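Local coordinates for hypothetical protein HI0074 (Haemophilus influenzae, PDB 1JOG), which is probably the RNase toxin HepT of a type VII toxin-antitoxin system, neutralised by its cognate antitoxin MntA, probably through AMPylation, at residues V10-F15 and V53-S57; I43-I47 and A118-Y122; M61-L65 and I83-A87; K98-Y102 and D127-S132. All coordinates share one frame. Residue numbers count along the deposited sequence, not the author numbering.

Contact 1 (V10-F15 and V53-S57)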
loop_
_atom_site.group_PDB
_atom_site.type_symbol
_atom_site.label_atom_id
_atom_site.label_comp_id
_atom_site.label_asym_id
_atom_site.label_seq_id
_atom_site.Cartn_x
_atom_site.Cartn_y
_atom_site.Cartn_z
ATOM N N VAL A 10 -15.177 1.179 10.613
ATOM C CA VAL A 10 -13.895 0.945 9.926
ATOM C C VAL A 10 -13.241 2.288 9.498
ATOM O O VAL A 10 -12.077 2.606 9.852
ATOM C CB VAL A 10 -14.122 0.006 8.726
ATOM C CG1 VAL A 10 -15.036 -1.175 9.182
ATOM C CG2 VAL A 10 -14.788 0.766 7.580
ATOM N N LEU A 11 -14.020 3.115 8.828
ATOM C CA LEU A 11 -13.492 4.385 8.431
ATOM C C LEU A 11 -13.003 5.064 9.681
ATOM O O LEU A 11 -11.868 5.590 9.719
ATOM C CB LEU A 11 -14.541 5.243 7.767
ATOM C CG LEU A 11 -14.122 6.687 7.512
ATOM C CD1 LEU A 11 -12.765 6.724 6.828
ATOM C CD2 LEU A 11 -15.179 7.355 6.640
ATOM N N ASP A 12 -13.803 4.971 10.736
ATOM C CA ASP A 12 -13.479 5.657 12.001
ATOM C C ASP A 12 -12.204 5.098 12.644
ATOM O O ASP A 12 -11.313 5.845 13.123
ATOM C CB ASP A 12 -14.670 5.517 12.976
ATOM C CG ASP A 12 -14.678 6.591 14.084
ATOM O OD1 ASP A 12 -13.851 6.507 15.014
ATOM O OD2 ASP A 12 -15.508 7.527 14.021
ATOM N N ALA A 13 -12.087 3.778 12.633
ATOM C CA ALA A 13 -10.940 3.207 13.257
ATOM C C ALA A 13 -9.640 3.309 12.403
ATOM O O ALA A 13 -8.556 3.355 12.968
ATOM C CB ALA A 13 -11.267 1.745 13.708
ATOM N N ALA A 14 -9.764 3.390 11.075
ATOM C CA ALA A 14 -8.598 3.471 10.210
ATOM C C ALA A 14 -8.023 4.876 10.410
ATOM O O ALA A 14 -6.819 5.039 10.590
ATOM C CB ALA A 14 -8.977 3.225 8.742
ATOM N N PHE A 15 -8.915 5.859 10.385
ATOM C CA PHE A 15 -8.627 7.268 10.643
ATOM C C PHE A 15 -7.893 7.497 11.946
ATOM O O PHE A 15 -6.840 8.116 11.998
ATOM C CB PHE A 15 -9.909 8.060 10.757
ATOM C CG PHE A 15 -9.689 9.497 11.149
ATOM C CD1 PHE A 15 -9.861 9.906 12.442
ATOM C CD2 PHE A 15 -9.239 10.418 10.226
ATOM C CE1 PHE A 15 -9.568 11.271 12.857
ATOM C CE2 PHE A 15 -8.950 11.755 10.623
ATOM C CZ PHE A 15 -9.119 12.169 11.947
ATOM N N VAL A 53 -7.456 5.194 4.704
ATOM C CA VAL A 53 -8.511 6.221 4.932
ATOM C C VAL A 53 -9.044 6.889 3.640
ATOM O O VAL A 53 -10.227 7.075 3.451
ATOM C CB VAL A 53 -7.993 7.256 5.904
ATOM C CG1 VAL A 53 -9.048 8.335 6.188
ATOM C CG2 VAL A 53 -7.584 6.532 7.144
ATOM N N TYR A 54 -8.140 7.192 2.737
ATOM C CA TYR A 54 -8.483 7.749 1.456
ATOM C C TYR A 54 -9.518 6.853 0.729
ATOM O O TYR A 54 -10.622 7.311 0.326
ATOM C CB TYR A 54 -7.211 7.839 0.605
ATOM C CG TYR A 54 -7.548 8.083 -0.808
ATOM C CD1 TYR A 54 -8.093 9.298 -1.181
ATOM C CD2 TYR A 54 -7.460 7.092 -1.764
ATOM C CE1 TYR A 54 -8.548 9.547 -2.456
ATOM C CE2 TYR A 54 -7.960 7.334 -3.062
ATOM C CZ TYR A 54 -8.503 8.605 -3.372
ATOM O OH TYR A 54 -8.917 8.988 -4.639
ATOM N N GLU A 55 -9.109 5.613 0.478
ATOM C CA GLU A 55 -9.979 4.622 -0.143
ATOM C C GLU A 55 -11.348 4.477 0.586
ATOM O O GLU A 55 -12.379 4.673 -0.022
ATOM C CB GLU A 55 -9.328 3.265 -0.163
ATOM C CG GLU A 55 -9.280 2.633 -1.528
ATOM C CD GLU A 55 -7.953 2.931 -2.179
ATOM O OE1 GLU A 55 -7.838 4.011 -2.790
ATOM O OE2 GLU A 55 -7.012 2.102 -2.050
ATOM N N LEU A 56 -11.303 4.245 1.888
ATOM C CA LEU A 56 -12.499 4.076 2.709
ATOM C C LEU A 56 -13.314 5.350 2.676
ATOM O O LEU A 56 -14.566 5.321 2.517
ATOM C CB LEU A 56 -12.126 3.700 4.147
ATOM C CG LEU A 56 -11.818 2.316 4.809
ATOM C CD1 LEU A 56 -11.782 1.212 3.831
ATOM C CD2 LEU A 56 -10.468 2.326 5.567
ATOM N N SER A 57 -12.625 6.486 2.788
ATOM C CA SER A 57 -13.373 7.770 2.748
ATOM C C SER A 57 -14.130 7.822 1.436
ATOM O O SER A 57 -15.270 8.273 1.412
ATOM C CB SER A 57 -12.459 9.035 2.830
ATOM O OG SER A 57 -11.815 9.126 4.108
#

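Contact 2 (I43-I47 and A118-Y122)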
loop_
_atom_site.group_PDB
_atom_site.type_symbol
_atom_site.label_atom_id
_atom_site.label_comp_id
_atom_site.label_asym_id
_atom_site.label_seq_id
_atom_site.Cartn_x
_atom_site.Cartn_y
_atom_site.Cartn_z
ATOM N N ILE A 43 7.273 5.287 8.518
ATOM C CA ILE A 43 6.775 6.251 7.543
ATOM C C ILE A 43 6.109 5.463 6.444
ATOM O O ILE A 43 5.090 5.884 5.920
ATOM C CB ILE A 43 7.952 7.109 6.962
ATOM C CG1 ILE A 43 8.308 8.209 7.970
ATOM C CG2 ILE A 43 7.546 7.778 5.632
ATOM C CD1 ILE A 43 9.327 9.166 7.386
ATOM N N ALA A 44 6.710 4.332 6.059
ATOM C CA ALA A 44 6.116 3.424 5.052
ATOM C C ALA A 44 4.687 3.070 5.554
ATOM O O ALA A 44 3.721 3.197 4.841
ATOM C CB ALA A 44 6.907 2.149 4.971
ATOM N N GLY A 45 4.585 2.688 6.827
ATOM C CA GLY A 45 3.314 2.288 7.423
ATOM C C GLY A 45 2.259 3.367 7.508
ATOM O O GLY A 45 1.097 3.080 7.278
ATOM N N ALA A 46 2.677 4.577 7.874
ATOM C CA ALA A 46 1.794 5.751 7.956
ATOM C C ALA A 46 1.257 6.026 6.544
ATOM O O ALA A 46 0.132 6.382 6.402
ATOM C CB ALA A 46 2.539 6.974 8.464
ATOM N N ILE A 47 2.081 5.790 5.508
ATOM C CA ILE A 47 1.656 6.034 4.142
ATOM C C ILE A 47 0.575 4.984 3.717
ATOM O O ILE A 47 -0.436 5.271 3.040
ATOM C CB ILE A 47 2.878 6.030 3.178
ATOM C CG1 ILE A 47 3.666 7.339 3.384
ATOM C CG2 ILE A 47 2.424 6.212 1.671
ATOM C CD1 ILE A 47 4.793 7.636 2.270
ATOM N N ALA A 118 8.707 9.338 -0.481
ATOM C CA ALA A 118 8.002 8.962 0.711
ATOM C C ALA A 118 7.877 10.069 1.757
ATOM O O ALA A 118 6.864 10.124 2.512
ATOM C CB ALA A 118 8.665 7.697 1.357
HETATM N N MSE A 119 8.920 10.900 1.890
HETATM C CA MSE A 119 8.907 12.013 2.886
HETATM C C MSE A 119 7.898 13.064 2.371
HETATM O O MSE A 119 7.135 13.684 3.120
HETATM C CB MSE A 119 10.289 12.723 2.955
HETATM C CG MSE A 119 11.456 11.893 3.590
HETATM SE SE MSE A 119 11.014 11.138 5.292
HETATM C CE MSE A 119 10.292 12.574 6.338
ATOM N N ALA A 120 7.932 13.266 1.061
ATOM C CA ALA A 120 7.074 14.267 0.452
ATOM C C ALA A 120 5.593 13.879 0.671
ATOM O O ALA A 120 4.757 14.729 1.003
ATOM C CB ALA A 120 7.405 14.391 -1.025
ATOM N N VAL A 121 5.269 12.598 0.540
ATOM C CA VAL A 121 3.898 12.204 0.727
ATOM C C VAL A 121 3.549 12.267 2.214
ATOM O O VAL A 121 2.441 12.662 2.605
ATOM C CB VAL A 121 3.659 10.781 0.134
ATOM C CG1 VAL A 121 2.335 10.161 0.640
ATOM C CG2 VAL A 121 3.661 10.881 -1.375
ATOM N N TYR A 122 4.507 11.949 3.060
ATOM C CA TYR A 122 4.170 11.918 4.481
ATOM C C TYR A 122 3.890 13.316 5.007
ATOM O O TYR A 122 3.006 13.543 5.809
ATOM C CB TYR A 122 5.284 11.237 5.244
ATOM C CG TYR A 122 5.070 11.195 6.752
ATOM C CD1 TYR A 122 4.314 10.178 7.326
ATOM C CD2 TYR A 122 5.524 12.229 7.576
ATOM C CE1 TYR A 122 3.968 10.193 8.726
ATOM C CE2 TYR A 122 5.221 12.271 8.997
ATOM C CZ TYR A 122 4.431 11.232 9.552
ATOM O OH TYR A 122 4.133 11.183 10.912
#

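Contact 3 (M61-L65 and I83-A87)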
loop_
_atom_site.group_PDB
_atom_site.type_symbol
_atom_site.label_atom_id
_atom_site.label_comp_id
_atom_site.label_asym_id
_atom_site.label_seq_id
_atom_site.Cartn_x
_atom_site.Cartn_y
_atom_site.Cartn_z
HETATM N N MSE A 61 -18.291 7.970 0.782
HETATM C CA MSE A 61 -19.014 8.979 0.079
HETATM C C MSE A 61 -19.869 8.207 -0.923
HETATM O O MSE A 61 -20.968 8.599 -1.213
HETATM C CB MSE A 61 -18.097 9.892 -0.726
HETATM C CG MSE A 61 -17.227 10.821 0.104
HETATM SE SE MSE A 61 -15.985 11.772 -1.110
HETATM C CE MSE A 61 -14.725 11.891 0.433
ATOM N N LYS A 62 -19.331 7.130 -1.476
ATOM C CA LYS A 62 -20.033 6.397 -2.493
ATOM C C LYS A 62 -21.280 5.740 -1.892
ATOM O O LYS A 62 -22.412 5.962 -2.343
ATOM C CB LYS A 62 -19.124 5.347 -3.082
ATOM C CG LYS A 62 -19.639 4.851 -4.416
ATOM C CD LYS A 62 -18.672 3.879 -5.110
ATOM C CE LYS A 62 -19.410 3.037 -6.173
ATOM N NZ LYS A 62 -18.511 2.314 -7.129
ATOM N N ARG A 63 -21.088 4.956 -0.841
ATOM C CA ARG A 63 -22.237 4.320 -0.265
ATOM C C ARG A 63 -23.242 5.344 0.193
ATOM O O ARG A 63 -24.422 5.058 0.195
ATOM C CB ARG A 63 -21.878 3.440 0.910
ATOM C CG ARG A 63 -22.329 2.013 0.732
ATOM C CD ARG A 63 -21.696 1.088 1.766
ATOM N NE ARG A 63 -21.759 1.673 3.110
ATOM C CZ ARG A 63 -21.185 1.083 4.160
ATOM N NH1 ARG A 63 -20.520 -0.092 3.993
ATOM N NH2 ARG A 63 -21.275 1.671 5.364
ATOM N N GLN A 64 -22.787 6.534 0.562
ATOM C CA GLN A 64 -23.694 7.558 1.066
ATOM C C GLN A 64 -24.609 8.011 -0.047
ATOM O O GLN A 64 -25.787 8.038 0.128
ATOM C CB GLN A 64 -22.898 8.727 1.596
ATOM C CG GLN A 64 -23.706 9.855 2.142
ATOM C CD GLN A 64 -24.400 9.500 3.419
ATOM O OE1 GLN A 64 -23.956 8.625 4.143
ATOM N NE2 GLN A 64 -25.497 10.187 3.715
ATOM N N LEU A 65 -24.051 8.329 -1.198
ATOM C CA LEU A 65 -24.785 8.785 -2.353
ATOM C C LEU A 65 -25.606 7.679 -2.985
ATOM O O LEU A 65 -26.656 7.950 -3.569
ATOM C CB LEU A 65 -23.800 9.364 -3.385
ATOM C CG LEU A 65 -23.069 10.548 -2.692
ATOM C CD1 LEU A 65 -21.720 10.809 -3.341
ATOM C CD2 LEU A 65 -23.962 11.828 -2.627
ATOM N N ILE A 83 -18.448 11.263 -7.886
ATOM C CA ILE A 83 -18.557 10.959 -6.454
ATOM C C ILE A 83 -18.187 12.255 -5.665
ATOM O O ILE A 83 -18.890 12.642 -4.705
ATOM C CB ILE A 83 -17.546 9.789 -6.078
ATOM C CG1 ILE A 83 -17.914 8.477 -6.791
ATOM C CG2 ILE A 83 -17.505 9.563 -4.600
ATOM C CD1 ILE A 83 -19.188 7.873 -6.299
ATOM N N LEU A 84 -17.085 12.917 -6.061
ATOM C CA LEU A 84 -16.675 14.145 -5.356
ATOM C C LEU A 84 -17.700 15.211 -5.584
ATOM O O LEU A 84 -18.077 15.861 -4.647
ATOM C CB LEU A 84 -15.321 14.655 -5.810
ATOM C CG LEU A 84 -14.131 13.723 -5.599
ATOM C CD1 LEU A 84 -12.767 14.470 -5.976
ATOM C CD2 LEU A 84 -14.181 13.230 -4.193
ATOM N N ARG A 85 -18.134 15.425 -6.819
ATOM C CA ARG A 85 -19.201 16.411 -7.024
ATOM C C ARG A 85 -20.451 16.142 -6.181
ATOM O O ARG A 85 -20.956 17.071 -5.522
ATOM C CB ARG A 85 -19.598 16.478 -8.478
ATOM C CG ARG A 85 -18.569 17.256 -9.276
ATOM C CD ARG A 85 -18.810 17.097 -10.740
ATOM N NE ARG A 85 -17.586 17.253 -11.510
ATOM C CZ ARG A 85 -17.265 16.464 -12.521
ATOM N NH1 ARG A 85 -18.075 15.468 -12.873
ATOM N NH2 ARG A 85 -16.134 16.665 -13.175
ATOM N N GLU A 86 -20.956 14.894 -6.180
ATOM C CA GLU A 86 -22.156 14.567 -5.379
ATOM C C GLU A 86 -21.918 14.818 -3.898
ATOM O O GLU A 86 -22.700 15.472 -3.231
ATOM C CB GLU A 86 -22.566 13.132 -5.615
ATOM C CG GLU A 86 -23.695 12.968 -6.627
ATOM C CD GLU A 86 -23.466 13.644 -7.977
ATOM O OE1 GLU A 86 -24.479 13.932 -8.652
ATOM O OE2 GLU A 86 -22.308 13.875 -8.382
ATOM N N ALA A 87 -20.784 14.352 -3.405
ATOM C CA ALA A 87 -20.398 14.553 -2.026
ATOM C C ALA A 87 -20.450 16.030 -1.630
ATOM O O ALA A 87 -20.812 16.319 -0.489
ATOM C CB ALA A 87 -18.957 13.969 -1.777
#

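Contact 4 (K98-Y102 and D127-S132)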
loop_
_atom_site.group_PDB
_atom_site.type_symbol
_atom_site.label_atom_id
_atom_site.label_comp_id
_atom_site.label_asym_id
_atom_site.label_seq_id
_atom_site.Cartn_x
_atom_site.Cartn_y
_atom_site.Cartn_z
ATOM N N LYS A 98 -8.926 19.545 -3.139
ATOM C CA LYS A 98 -8.134 18.748 -2.190
ATOM C C LYS A 98 -8.250 17.201 -2.354
ATOM O O LYS A 98 -7.239 16.468 -2.285
ATOM C CB LYS A 98 -8.549 19.090 -0.776
ATOM C CG LYS A 98 -8.051 20.373 -0.301
ATOM C CD LYS A 98 -8.547 20.623 1.083
ATOM C CE LYS A 98 -8.395 22.088 1.396
ATOM N NZ LYS A 98 -9.490 22.862 0.745
ATOM N N TRP A 99 -9.471 16.696 -2.533
ATOM C CA TRP A 99 -9.618 15.242 -2.709
ATOM C C TRP A 99 -9.025 14.868 -4.039
ATOM O O TRP A 99 -8.456 13.787 -4.184
ATOM C CB TRP A 99 -11.078 14.820 -2.595
ATOM C CG TRP A 99 -11.501 14.947 -1.170
ATOM C CD1 TRP A 99 -12.110 16.059 -0.541
ATOM C CD2 TRP A 99 -11.288 13.994 -0.154
ATOM N NE1 TRP A 99 -12.263 15.802 0.791
ATOM C CE2 TRP A 99 -11.781 14.541 1.055
ATOM C CE3 TRP A 99 -10.725 12.724 -0.135
ATOM C CZ2 TRP A 99 -11.713 13.861 2.257
ATOM C CZ3 TRP A 99 -10.643 12.074 1.084
ATOM C CH2 TRP A 99 -11.129 12.620 2.246
ATOM N N VAL A 100 -9.078 15.797 -4.999
ATOM C CA VAL A 100 -8.488 15.513 -6.285
ATOM C C VAL A 100 -6.978 15.356 -6.079
ATOM O O VAL A 100 -6.323 14.487 -6.657
ATOM C CB VAL A 100 -8.787 16.632 -7.281
ATOM C CG1 VAL A 100 -7.908 16.467 -8.491
ATOM C CG2 VAL A 100 -10.228 16.571 -7.727
ATOM N N ALA A 101 -6.429 16.193 -5.217
ATOM C CA ALA A 101 -5.008 16.132 -4.931
ATOM C C ALA A 101 -4.721 14.867 -4.094
ATOM O O ALA A 101 -3.679 14.237 -4.277
ATOM C CB ALA A 101 -4.555 17.452 -4.172
ATOM N N TYR A 102 -5.611 14.487 -3.173
ATOM C CA TYR A 102 -5.373 13.241 -2.386
ATOM C C TYR A 102 -5.280 11.979 -3.309
ATOM O O TYR A 102 -4.533 11.049 -3.065
ATOM C CB TYR A 102 -6.468 13.096 -1.346
ATOM C CG TYR A 102 -6.469 14.209 -0.311
ATOM C CD1 TYR A 102 -7.641 14.569 0.372
ATOM C CD2 TYR A 102 -5.291 14.904 -0.021
ATOM C CE1 TYR A 102 -7.628 15.582 1.290
ATOM C CE2 TYR A 102 -5.260 15.907 0.880
ATOM C CZ TYR A 102 -6.429 16.265 1.536
ATOM O OH TYR A 102 -6.419 17.392 2.368
ATOM N N ASP A 127 -2.546 17.638 6.663
ATOM C CA ASP A 127 -3.669 18.276 5.997
ATOM C C ASP A 127 -4.696 17.195 5.705
ATOM O O ASP A 127 -5.882 17.370 5.914
ATOM C CB ASP A 127 -3.253 18.957 4.687
ATOM C CG ASP A 127 -4.482 19.310 3.766
ATOM O OD1 ASP A 127 -4.434 19.132 2.484
ATOM O OD2 ASP A 127 -5.510 19.781 4.338
ATOM N N PHE A 128 -4.217 16.045 5.248
ATOM C CA PHE A 128 -5.139 14.985 4.955
ATOM C C PHE A 128 -5.931 14.732 6.211
ATOM O O PHE A 128 -7.140 14.597 6.182
ATOM C CB PHE A 128 -4.453 13.669 4.533
ATOM C CG PHE A 128 -5.445 12.576 4.225
ATOM C CD1 PHE A 128 -6.190 12.627 3.051
ATOM C CD2 PHE A 128 -5.646 11.529 5.100
ATOM C CE1 PHE A 128 -7.129 11.617 2.743
ATOM C CE2 PHE A 128 -6.570 10.518 4.815
ATOM C CZ PHE A 128 -7.315 10.556 3.626
ATOM N N LEU A 129 -5.271 14.693 7.350
ATOM C CA LEU A 129 -6.068 14.455 8.518
ATOM C C LEU A 129 -7.159 15.486 8.748
ATOM O O LEU A 129 -8.255 15.127 9.128
ATOM C CB LEU A 129 -5.184 14.300 9.722
ATOM C CG LEU A 129 -4.471 12.935 9.688
ATOM C CD1 LEU A 129 -3.458 13.077 10.751
ATOM C CD2 LEU A 129 -5.378 11.625 9.930
ATOM N N ILE A 130 -6.896 16.763 8.499
ATOM C CA ILE A 130 -7.939 17.779 8.729
ATOM C C ILE A 130 -9.155 17.502 7.841
ATOM O O ILE A 130 -10.273 17.362 8.333
ATOM C CB ILE A 130 -7.413 19.141 8.436
ATOM C CG1 ILE A 130 -6.526 19.569 9.578
ATOM C CG2 ILE A 130 -8.539 20.103 8.200
ATOM C CD1 ILE A 130 -5.221 20.208 9.113
ATOM N N GLU A 131 -8.921 17.402 6.537
ATOM C CA GLU A 131 -10.006 17.147 5.562
ATOM C C GLU A 131 -10.771 15.872 5.754
ATOM O O GLU A 131 -12.001 15.837 5.689
ATOM C CB GLU A 131 -9.467 17.135 4.105
ATOM C CG GLU A 131 -8.997 18.486 3.578
ATOM C CD GLU A 131 -10.018 19.599 3.811
ATOM O OE1 GLU A 131 -9.701 20.595 4.509
ATOM O OE2 GLU A 131 -11.138 19.458 3.315
ATOM N N SER A 132 -10.012 14.802 5.932
ATOM C CA SER A 132 -10.566 13.471 6.105
ATOM C C SER A 132 -11.411 13.496 7.367
ATOM O O SER A 132 -12.474 12.906 7.416
ATOM C CB SER A 132 -9.435 12.407 6.160
ATOM O OG SER A 132 -8.603 12.506 7.303
HETATM O O HOH W 1 -12.558 18.802 1.198
#

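Contact 1 (V10-F15 and V53-S57)
Leu11 reaches the helix of Val53-Ser57 through its rotamer. Its CA-to-CB bond runs sideways, but with chi1 t and chi2 p the end of the chain swings in, and CD1 settles 4.1 Å from Val53 CG1, 4.1 Å from Leu56 CB and 3.8 Å from Ser57 OG. One turn on, Ala14 CB points across, 3.6 Å from Leu56 CD2 and 3.9 Å from Val53 CG2. The t rotamer of Val53 brings CG2 to 3.6 Å from Phe15 N, so the methyl packs on main chain as well as on the Ala14 side chain. The segments form an antiparallel helix pair within the all-helical HepT fold, axes 9.5 Å apart at 160°; consistent with the small Ala14 between them, the CA atoms of Leu11 and Leu56, and of Phe15 and Val53, come within 5.8 Å. Ser57, in the m rotamer, turns its OG back to Val53 O (2.7 Å), satisfying the hydroxyl within its own helix. The Phe15 ring, chi1 t, packs on Leu129 and Ser132 of helix 125-140. Glu55 OE2 forms a salt bridge to Arg106 NE, an active-site residue by similarity, and Leu56 meets Tyr113 of the second subunit, the RX(4)HXY-motif tyrosine, by similarity di-AMPylated but unmodified here.

Contact 2 (I43-I47 and A118-Y122)
Helix 36-68, the longest of this all-helical fold, is crossed here by the short helix 115-123, with the axes of the two segments 9.9 Å apart and at 50° to each other. Ile43 begins the contact and has the most surface covered in it. Its CD1 lies 3.3 Å from SE of Met119, a selenomethionine whose chain bends back toward the partner helix, while CG2 approaches Tyr122 CB at 4.2 Å and CG1 sits over one face of the Tyr122 ring. Ala44 points away from helix 115-123 and instead packs on Gly45 of the second subunit, so helix 36-68 serves the core and the dimer interface at once. Ala46 turns its CB toward Tyr122 and meets the ring at its edge, 3.5 Å from CE1; the same ring also packs on Val22 and Ile25 of helix 8-26. Ile47 lies at the closest backbone approach, its CA 6.4 Å from that of Tyr122. The side chain of Ile47 is about 8 Å from that of Arg106, an active-site residue by similarity. Extended in its m, t rotamer, Ile47 places CD1 4.0 Å from Ala118 CB, 3.9 Å from Val121 CG1 and just 3.2 Å from the carbonyl Ala118 O.

Contact 3 (M61-L65 and I83-A87)
Leu65, Ile83 and Met61 carry most of the buried surface where helix 36-68 meets helix 80-89. Leu65 points directly at the other helix and presses CD1 against its backbone as much as its side chains: the methyl lies 3.6 Å from Ile83 O, 3.7 Å from Ala87 N and 3.4 Å from Glu86 CB. Only the aliphatic root of Glu86 takes part there, since its carboxylate leads away. Ile83 starts sideways, but its m, m rotamer brings the branches inward, CG2 to 3.9 Å from Met61 CB and CD1 to 3.6 Å from Lys62 CG. Lys62 thus contributes methylenes while its ammonium end extends away from the contact. Met61, a selenomethionine, reaches along the interface with SE 3.8 Å from Ala87 CB and 3.9 Å from Leu84 CD2; it also packs on Trp99 of helix 96-106 and Leu135 of helix 125-140, which places this side of the contact in the shared helical core. The Ala87 CA lies 6.1 Å from Met61 CA, as its small side chain would permit. With segment axes 9.7 Å apart and crossing at 63°, this is apolar helix-helix packing, joining the C-terminal part of the long helix to the short helix 80-89 of the all-helical HepT fold.

Contact 4 (K98-Y102 and D127-S132)
Tyr102 OH donates a hydrogen bond of 2.6 Å to Asp127 OD1, the direct polar link between helices 96-106 and 125-140 of the all-helical HepT fold. The segment axes stand 11.3 Å apart at 127°, a gap filled by large side chains. A second link runs through water: Glu131 OE2 accepts a hydrogen bond of 2.6 Å from water 1, which weakly accepts from Trp99 NE1 at 3.0 Å. Lys98 CD lies 3.3 Å from Glu131 CD, yet Lys98 NZ forms a salt bridge with Asp95; the position of NZ is less certain, and its 4.4 Å to Glu131 OE1 is merely a proximity of opposite charges. Ser132 OG is satisfied within its own helix, donating to Phe128 O at 2.8 Å. Alongside these polar groups, Trp99, Tyr102 and Phe128 form an aromatic cluster. Phe128 turns its edge to the face of Tyr102 in a T-shaped pair, centroids 4.9 Å apart and planes at 81°, and makes another edge-to-face pair with Phe50. The Tyr102 side chain is about 6 Å from that of Arg106, an active-site residue by similarity. Its phenol can pack among aromatic rings because the hydroxyl has a carboxylate acceptor in Asp127.

Overall arrangement
Helix 36-68 runs through contacts 2, 1 and 3, meeting helix 115-123, helix 8-26 and helix 80-89 in turn; contacts 2 and 3 lie on opposite sides of the chain's centre, their own centres about 27 Å apart. Contact 4 joins two of these regions. Phe128 CE2 packs 3.6 Å from Val53 CG1 of contact 1, and Trp99 CB lies 3.8 Å from Leu84 CD1 of contact 3. Arg106, an active-site residue by similarity, is about 6 Å from Tyr102, 8 Å from Ile47 and 10 Å from Val53, side chain to side chain. Val121 of contact 2 is about 8 Å from the other such residue, His111, measured likewise.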